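Local atomic coordinates of ribose-phosphate pyrophosphokinase (Thermus thermophilus, PDB entry 7PN0), a protein that catalyses the transfer of a diphosphate group from ATP to ribose 5-phosphate, yielding phosphoribosyl pyrophosphate, a precursor of nucleotides. Residues A163-P168 with L185-I190. Residues are numbered along the deposited sequence; the frame is centred on the assembly and turned at random.
Sequences AVVVAP and LPLAFI
Val165 and Ala167 pair in parallel with the strand that opens at Leu187, the axes of residues 163-167 and 187-190 at 38° to each other, through four backbone hydrogen bonds: Val165 N to Pro186 O, Ala188 N to Val165 O, Ala167 N to Ala188 O and Ile190 N to Ala167 O. The second is the shortest, 2.7 Å from Ala188 N to Val165 O, and nearly straight. On the face shared by Val165, Leu187, Ala167 and Phe189, Leu187 CD1 lies 4.0 Å from Val165 CG1, reaching back over Val165 O. With CG anti to the backbone N (chi1 -175°), the Phe189 ring lies with one face over Ala167 O, its CD2 3.4 Å from that oxygen. On the other face, Val166 CG1 closes to 3.5 Å from Ile190 CG2, while Val164 CG2 rests on Ala188 CB. Just ahead of the second strand, Leu185 reaches over to the first, its CD2 touching Ala163 CB at 3.8 Å and Val165 CG2 at 4.0 Å. An alanine in place of Leu185 would probably open a gap beside these two residues and leave the Val165 CG2 methyl with less to pack against. Helix 173-183 covers the Val165 and Leu187 face, helix 225-236 packs on Val166 and Ile190, and Phe189 meets Phe189 of the second subunit edge-to-face. Adjacent parallel strands joined through helix 173-183 form a beta-alpha-beta crossover, here a building block of the C-terminal domain's PRTase-like alpha/beta fold.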
# COMPACT_ATOMS: atom_id res chain seq x y z
N ALA A 163 37.29 15.42 -37.29
CA ALA A 163 36.85 14.67 -36.09
C ALA A 163 35.99 13.48 -36.50
O ALA A 163 35.31 13.54 -37.56
CB ALA A 163 36.11 15.59 -35.16
N VAL A 164 35.99 12.44 -35.67
CA VAL A 164 35.07 11.28 -35.82
C VAL A 164 34.65 10.83 -34.41
O VAL A 164 35.47 10.83 -33.50
CB VAL A 164 35.79 10.15 -36.58
CG1 VAL A 164 37.06 9.74 -35.88
CG2 VAL A 164 34.88 8.96 -36.83
N VAL A 165 33.39 10.47 -34.25
CA VAL A 165 32.90 9.88 -32.98
C VAL A 165 33.10 8.35 -33.06
O VAL A 165 32.68 7.72 -34.05
CB VAL A 165 31.44 10.30 -32.71
CG1 VAL A 165 30.91 9.70 -31.41
CG2 VAL A 165 31.30 11.81 -32.68
N VAL A 166 33.71 7.76 -32.05
CA VAL A 166 34.01 6.31 -32.05
C VAL A 166 33.25 5.67 -30.89
O VAL A 166 33.43 6.14 -29.75
CB VAL A 166 35.52 6.06 -31.91
CG1 VAL A 166 35.83 4.57 -31.91
CG2 VAL A 166 36.30 6.82 -32.98
N ALA A 167 32.50 4.61 -31.17
CA ALA A 167 32.00 3.69 -30.12
C ALA A 167 33.00 2.55 -29.96
O ALA A 167 33.31 1.88 -30.94
CB ALA A 167 30.65 3.18 -30.49
N PRO A 168 33.55 2.31 -28.76
CA PRO A 168 34.41 1.15 -28.51
C PRO A 168 33.71 -0.11 -27.97
O PRO A 168 34.40 -0.99 -27.51
CB PRO A 168 35.33 1.72 -27.43
CG PRO A 168 34.38 2.52 -26.58
CD PRO A 168 33.47 3.19 -27.58
N LEU A 185 29.27 14.73 -37.56
CA LEU A 185 30.52 13.95 -37.67
C LEU A 185 30.15 12.54 -38.11
O LEU A 185 29.05 12.05 -37.83
CB LEU A 185 31.20 13.90 -36.30
CG LEU A 185 32.35 14.87 -36.00
CD1 LEU A 185 32.37 16.12 -36.85
CD2 LEU A 185 32.37 15.21 -34.52
N PRO A 186 31.11 11.86 -38.77
CA PRO A 186 30.98 10.44 -39.04
C PRO A 186 31.06 9.67 -37.72
O PRO A 186 31.61 10.18 -36.76
CB PRO A 186 32.19 10.11 -39.94
CG PRO A 186 33.21 11.19 -39.62
CD PRO A 186 32.39 12.41 -39.24
N LEU A 187 30.50 8.46 -37.71
CA LEU A 187 30.49 7.53 -36.55
C LEU A 187 31.33 6.32 -36.93
O LEU A 187 31.14 5.81 -38.02
CB LEU A 187 29.05 7.15 -36.23
CG LEU A 187 28.84 6.24 -35.03
CD1 LEU A 187 29.32 6.89 -33.75
CD2 LEU A 187 27.37 5.85 -34.90
N ALA A 188 32.28 5.94 -36.09
CA ALA A 188 33.11 4.74 -36.32
C ALA A 188 32.89 3.79 -35.16
O ALA A 188 32.41 4.25 -34.11
CB ALA A 188 34.56 5.12 -36.46
N PHE A 189 33.27 2.53 -35.33
CA PHE A 189 33.24 1.49 -34.28
C PHE A 189 34.61 0.85 -34.22
O PHE A 189 35.15 0.45 -35.28
CB PHE A 189 32.11 0.48 -34.56
CG PHE A 189 31.96 -0.53 -33.45
CD1 PHE A 189 32.74 -1.67 -33.41
CD2 PHE A 189 31.10 -0.29 -32.40
CE1 PHE A 189 32.66 -2.55 -32.34
CE2 PHE A 189 31.00 -1.18 -31.34
CZ PHE A 189 31.79 -2.30 -31.30
N ILE A 190 35.14 0.64 -33.02
CA ILE A 190 36.43 -0.07 -32.87
C ILE A 190 36.20 -1.29 -31.97
O ILE A 190 35.86 -1.15 -30.78
CB ILE A 190 37.56 0.90 -32.44
CG1 ILE A 190 38.94 0.24 -32.57
CG2 ILE A 190 37.33 1.48 -31.04
CD1 ILE A 190 40.13 1.24 -32.56